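Local coordinates for protein lectin CEL-IV, C-type (Cucumaria echinata, PDB 3ALU) that binds galactose-containing sugars such as raffinose through a calcium ion, as a tetrameric C-type lectin carrying the EPN carbohydrate recognition motif, at residues Lys15-Phe20 against Gln60-Glu65; Asn28-Cys33 against Thr97-Ser102. All blocks are in the same frame, centred on the assembly; numbering follows the deposited sequence.

In each contact one of the two helices of the C-type lectin domain meets another part of the fold: in contact 1 helix 57-70 packs on strand 15-21, and in contact 2 helix 26-33 is tied to the turn that follows strand 96-98. Their centres lie about 15 Å apart, and both reach the same mixed sheet. One is apolar and buried, the other rests on a single polar bond. They brush each other where Lys15 NZ comes 4.2 Å from Asp100 OD1, which is packing. Gln148 joins them further, taking Lys15 on its OE1 and giving its NE2 to Asp100. Both lie away from the calcium and sugar site of Glu113, Asn115, Asn116 and Asp136.

Contact 1 of 2, residues Lys15-Phe20 against Gln60-Glu65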
loop_
_atom_site.group_PDB
_atom_site.type_symbol
_atom_site.label_atom_id
_atom_site.label_comp_id
_atom_site.label_asym_id
_atom_site.label_seq_id
_atom_site.Cartn_x
_atom_site.Cartn_y
_atom_site.Cartn_z
ATOM N N LYS A 15 4.099 5.991 -8.528
ATOM C CA LYS A 15 5.367 5.467 -9.078
ATOM C C LYS A 15 6.450 5.425 -8.011
ATOM O O LYS A 15 6.427 6.199 -7.075
ATOM C CB LYS A 15 5.842 6.347 -10.229
ATOM C CG LYS A 15 4.937 6.217 -11.433
ATOM C CD LYS A 15 5.305 7.217 -12.522
ATOM C CE LYS A 15 6.556 6.778 -13.243
ATOM N NZ LYS A 15 6.732 7.601 -14.506
ATOM N N CYS A 16 7.431 4.529 -8.194
ATOM C CA CYS A 16 8.488 4.362 -7.221
ATOM C C CYS A 16 9.824 4.737 -7.863
ATOM O O CYS A 16 10.123 4.299 -9.002
ATOM C CB CYS A 16 8.590 2.903 -6.761
ATOM S SG CYS A 16 7.092 2.368 -5.893
ATOM N N PHE A 17 10.569 5.561 -7.152
ATOM C CA PHE A 17 11.812 6.122 -7.681
ATOM C C PHE A 17 12.978 5.862 -6.761
ATOM O O PHE A 17 12.825 5.733 -5.547
ATOM C CB PHE A 17 11.674 7.633 -7.818
ATOM C CG PHE A 17 10.574 8.079 -8.765
ATOM C CD1 PHE A 17 9.332 8.470 -8.268
ATOM C CD2 PHE A 17 10.795 8.128 -10.135
ATOM C CE1 PHE A 17 8.319 8.916 -9.127
ATOM C CE2 PHE A 17 9.805 8.562 -11.005
ATOM C CZ PHE A 17 8.571 8.957 -10.532
ATOM N N ARG A 18 14.174 5.861 -7.353
ATOM C CA ARG A 18 15.396 5.777 -6.571
ATOM C C ARG A 18 16.541 6.449 -7.338
ATOM O O ARG A 18 16.737 6.235 -8.551
ATOM C CB ARG A 18 15.727 4.326 -6.236
ATOM C CG ARG A 18 16.973 4.192 -5.318
ATOM C CD ARG A 18 17.079 2.785 -4.739
ATOM N NE ARG A 18 18.395 2.675 -4.160
ATOM C CZ ARG A 18 18.967 1.497 -3.910
ATOM N NH1 ARG A 18 18.299 0.376 -4.151
ATOM N NH2 ARG A 18 20.185 1.456 -3.431
ATOM N N LEU A 19 17.228 7.318 -6.614
ATOM C CA LEU A 19 18.459 7.968 -7.090
ATOM C C LEU A 19 19.658 7.086 -6.866
ATOM O O LEU A 19 19.911 6.629 -5.716
ATOM C CB LEU A 19 18.613 9.306 -6.343
ATOM C CG LEU A 19 19.943 10.041 -6.603
ATOM C CD1 LEU A 19 19.957 10.618 -8.003
ATOM C CD2 LEU A 19 20.149 11.129 -5.585
ATOM N N PHE A 20 20.426 6.883 -7.930
ATOM C CA PHE A 20 21.669 6.075 -7.839
ATOM C C PHE A 20 22.890 6.959 -7.964
ATOM O O PHE A 20 22.910 7.925 -8.743
ATOM C CB PHE A 20 21.678 4.944 -8.866
ATOM C CG PHE A 20 20.656 3.875 -8.565
ATOM C CD1 PHE A 20 20.985 2.801 -7.720
ATOM C CD2 PHE A 20 19.349 3.981 -9.037
ATOM C CE1 PHE A 20 20.038 1.839 -7.393
ATOM C CE2 PHE A 20 18.389 2.980 -8.721
ATOM C CZ PHE A 20 18.747 1.922 -7.877
ATOM N N GLN A 60 7.874 16.967 -11.511
ATOM C CA GLN A 60 9.151 17.605 -11.693
ATOM C C GLN A 60 9.619 18.166 -10.359
ATOM O O GLN A 60 10.800 18.075 -10.034
ATOM C CB GLN A 60 9.038 18.732 -12.767
ATOM C CG GLN A 60 10.254 19.671 -12.847
ATOM C CD GLN A 60 11.541 19.006 -13.248
ATOM O OE1 GLN A 60 12.620 19.572 -13.044
ATOM N NE2 GLN A 60 11.447 17.838 -13.854
ATOM N N ALA A 61 8.698 18.777 -9.610
ATOM C CA ALA A 61 9.053 19.367 -8.327
ATOM C C ALA A 61 9.497 18.265 -7.366
ATOM O O ALA A 61 10.455 18.466 -6.623
ATOM C CB ALA A 61 7.895 20.138 -7.727
ATOM N N PHE A 62 8.800 17.138 -7.400
ATOM C CA PHE A 62 9.142 16.027 -6.488
ATOM C C PHE A 62 10.551 15.510 -6.802
ATOM O O PHE A 62 11.379 15.339 -5.893
ATOM C CB PHE A 62 8.155 14.884 -6.581
ATOM C CG PHE A 62 8.672 13.642 -5.924
ATOM C CD1 PHE A 62 9.121 12.574 -6.691
ATOM C CD2 PHE A 62 8.739 13.570 -4.552
ATOM C CE1 PHE A 62 9.642 11.431 -6.069
ATOM C CE2 PHE A 62 9.242 12.451 -3.937
ATOM C CZ PHE A 62 9.705 11.397 -4.676
ATOM N N LEU A 63 10.826 15.243 -8.077
ATOM C CA LEU A 63 12.154 14.712 -8.424
ATOM C C LEU A 63 13.297 15.685 -8.157
ATOM O O LEU A 63 14.386 15.279 -7.742
ATOM C CB LEU A 63 12.197 14.127 -9.845
ATOM C CG LEU A 63 11.229 12.957 -10.091
ATOM C CD1 LEU A 63 11.149 12.598 -11.566
ATOM C CD2 LEU A 63 11.654 11.652 -9.220
ATOM N N THR A 64 13.042 16.985 -8.355
ATOM C CA THR A 64 14.029 17.986 -8.013
ATOM C C THR A 64 14.341 17.955 -6.497
ATOM O O THR A 64 15.526 18.003 -6.104
ATOM C CB THR A 64 13.550 19.381 -8.422
ATOM O OG1 THR A 64 13.406 19.375 -9.839
ATOM C CG2 THR A 64 14.608 20.413 -8.064
ATOM N N GLU A 65 13.284 17.827 -5.691
ATOM C CA GLU A 65 13.433 17.841 -4.241
ATOM C C GLU A 65 14.161 16.545 -3.845
ATOM O O GLU A 65 15.011 16.562 -2.938
ATOM C CB GLU A 65 12.082 17.944 -3.551
ATOM C CG GLU A 65 12.233 17.946 -2.017
ATOM C CD GLU A 65 11.038 18.523 -1.256
ATOM O OE1 GLU A 65 9.890 18.477 -1.761
ATOM O OE2 GLU A 65 11.267 19.002 -0.124
#
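Phe17 meets Leu63 in a CH-pi contact. The methyl CD2 of Leu63 stands over one face of the phenyl ring, 3.8 Å from the centroid of the Phe17 ring and only 14° off the ring normal, nearest to the CG-CD2 side of that ring. The two side chains cross at about a right angle. Leu63 turns CG away from its own carbonyl carbon (chi1 -60°), which brings CD2 to the strand although its CB does not aim there. A branched leucine suits the place, since one methyl can settle on a flat ring.

The second interaction is aromatic. The rings of Phe17 and Phe62 are inclined at 47°, neither stacked nor edge-to-face, with 5.9 Å between the centroid of the Phe17 ring and that of the Phe62 ring. They touch where Phe17 CD1 lies 3.7 Å from Phe62 CE1. With CG anti to the backbone N, Phe62 reaches out from the helix toward this corner.

All three residues are buried and apolar, as fits the interior between a helix and a sheet. Phe62 also stacks on Phe12 and packs against Leu8 of the second subunit, which carries the cluster to a subunit interface. Phe17, on strand 15-21, rests on Ile146 and Gln148 of the antiparallel strand 143-148, and through it helix 57-70 is seated against the sheet.

Contact 2 of 2, residues Asn28-Cys33 against Thr97-Ser102; sequences NAENAC and TWTDGS
Thr99 OG1 donates a hydrogen bond to Glu30 OE2, with 2.7 Å between Thr99 OG1 and Glu30 OE2. The hydroxyl arrives from above the carboxylate, 48° out of its plane, while Thr99 CB lies 3.5 Å from Glu30 OE1. Threonine's short beta-hydroxyl lets a turn residue donate close to its backbone. Glu30, long enough to span the gap, leaves the helix with CG anti to its backbone N; a bend at chi2 (67°) then turns the carboxylate to Thr99. The same carboxylate is gripped further: OE2 also accepts from the backbone N of Leu51, and OE1 is held by His50 ND1 and by a salt bridge to Arg34 NE. These donors satisfy a buried acid and would probably favour its ionised form.

In the C-type lectin fold this joins helix 26-33, fastened to strand 143-148 by the Cys33-Cys147 disulfide, to the type I turn from Trp98 to Gly101 that follows strand 96-98. Gly101 N bonds to Trp98 O, and Gly101 takes up a left-handed backbone conformation, which glycine adopts readily. Overlapping this turn, Asp100 begins an Asx turn: its OD2 accepts from Ser102 N, 3.0 Å away from Asp100 OD2, and from Ser102 OG on the syn side. Asp100 OD1 is bound by Ser53 OG and Gln148 NE2.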
loop_
_atom_site.group_PDB
_atom_site.type_symbol
_atom_site.label_atom_id
_atom_site.label_comp_id
_atom_site.label_asym_id
_atom_site.label_seq_id
_atom_site.Cartn_x
_atom_site.Cartn_y
_atom_site.Cartn_z
ATOM N N ASN A 28 24.182 2.954 -20.269
ATOM C CA ASN A 28 24.457 2.115 -19.103
ATOM C C ASN A 28 23.552 2.431 -17.901
ATOM O O ASN A 28 23.205 1.509 -17.140
ATOM C CB ASN A 28 25.938 2.193 -18.693
ATOM C CG ASN A 28 26.854 1.467 -19.685
ATOM O OD1 ASN A 28 28.054 1.768 -19.798
ATOM N ND2 ASN A 28 26.273 0.537 -20.443
ATOM N N ALA A 29 23.151 3.710 -17.756
ATOM C CA ALA A 29 22.181 4.089 -16.713
ATOM C C ALA A 29 20.845 3.476 -17.010
ATOM O O ALA A 29 20.234 2.836 -16.140
ATOM C CB ALA A 29 22.080 5.658 -16.533
ATOM N N GLU A 30 20.364 3.610 -18.247
ATOM C CA GLU A 30 19.117 2.946 -18.626
ATOM C C GLU A 30 19.197 1.413 -18.363
ATOM O O GLU A 30 18.289 0.821 -17.779
ATOM C CB GLU A 30 18.769 3.268 -20.082
ATOM C CG GLU A 30 17.575 2.488 -20.637
ATOM C CD GLU A 30 16.207 2.803 -20.011
ATOM O OE1 GLU A 30 15.310 1.993 -20.272
ATOM O OE2 GLU A 30 16.009 3.844 -19.311
ATOM N N ASN A 31 20.294 0.789 -18.764
ATOM C CA ASN A 31 20.415 -0.654 -18.552
ATOM C C ASN A 31 20.445 -1.015 -17.071
ATOM O O ASN A 31 19.908 -2.054 -16.674
ATOM C CB ASN A 31 21.680 -1.181 -19.240
ATOM C CG ASN A 31 21.703 -2.701 -19.323
ATOM O OD1 ASN A 31 22.521 -3.359 -18.671
ATOM N ND2 ASN A 31 20.761 -3.263 -20.074
ATOM N N ALA A 32 21.023 -0.144 -16.249
ATOM C CA ALA A 32 21.056 -0.346 -14.789
ATOM C C ALA A 32 19.608 -0.371 -14.272
ATOM O O ALA A 32 19.215 -1.254 -13.481
ATOM C CB ALA A 32 21.876 0.747 -14.112
ATOM N N CYS A 33 18.792 0.580 -14.734
ATOM C CA CYS A 33 17.393 0.604 -14.308
ATOM C C CYS A 33 16.608 -0.617 -14.794
ATOM O O CYS A 33 15.648 -1.028 -14.137
ATOM C CB CYS A 33 16.723 1.908 -14.797
ATOM S SG CYS A 33 17.433 3.441 -14.158
ATOM N N THR A 97 11.420 11.431 -26.746
ATOM C CA THR A 97 10.809 10.185 -26.275
ATOM C C THR A 97 11.360 9.883 -24.884
ATOM O O THR A 97 12.471 10.283 -24.542
ATOM C CB THR A 97 11.111 8.945 -27.186
ATOM O OG1 THR A 97 12.524 8.774 -27.345
ATOM C CG2 THR A 97 10.487 9.101 -28.613
ATOM N N TRP A 98 10.572 9.115 -24.142
ATOM C CA TRP A 98 10.998 8.568 -22.877
ATOM C C TRP A 98 11.323 7.106 -23.077
ATOM O O TRP A 98 10.613 6.402 -23.818
ATOM C CB TRP A 98 9.860 8.657 -21.861
ATOM C CG TRP A 98 9.486 10.030 -21.407
ATOM C CD1 TRP A 98 8.305 10.688 -21.651
ATOM C CD2 TRP A 98 10.269 10.904 -20.580
ATOM N NE1 TRP A 98 8.318 11.941 -21.044
ATOM C CE2 TRP A 98 9.504 12.080 -20.361
ATOM C CE3 TRP A 98 11.554 10.794 -19.984
ATOM C CZ2 TRP A 98 9.968 13.153 -19.592
ATOM C CZ3 TRP A 98 12.019 11.850 -19.217
ATOM C CH2 TRP A 98 11.226 13.027 -19.008
ATOM N N THR A 99 12.358 6.642 -22.366
ATOM C CA THR A 99 12.747 5.217 -22.449
ATOM C C THR A 99 11.666 4.266 -22.007
ATOM O O THR A 99 11.653 3.120 -22.473
ATOM C CB THR A 99 14.055 4.912 -21.703
ATOM O OG1 THR A 99 13.894 5.220 -20.301
ATOM C CG2 THR A 99 15.244 5.713 -22.329
ATOM N N ASP A 100 10.732 4.716 -21.172
ATOM C CA ASP A 100 9.615 3.870 -20.775
ATOM C C ASP A 100 8.452 3.860 -21.774
ATOM O O ASP A 100 7.457 3.181 -21.537
ATOM C CB ASP A 100 9.144 4.163 -19.328
ATOM C CG ASP A 100 8.476 5.516 -19.179
ATOM O OD1 ASP A 100 8.043 5.834 -18.042
ATOM O OD2 ASP A 100 8.381 6.269 -20.166
ATOM N N GLY A 101 8.573 4.604 -22.873
ATOM C CA GLY A 101 7.538 4.606 -23.910
ATOM C C GLY A 101 6.340 5.461 -23.590
ATOM O O GLY A 101 5.377 5.475 -24.367
ATOM N N SER A 102 6.399 6.210 -22.481
ATOM C CA SER A 102 5.282 7.089 -22.107
ATOM C C SER A 102 5.286 8.370 -22.971
ATOM O O SER A 102 6.284 8.692 -23.617
ATOM C CB SER A 102 5.328 7.436 -20.598
ATOM O OG SER A 102 6.515 8.154 -20.314
#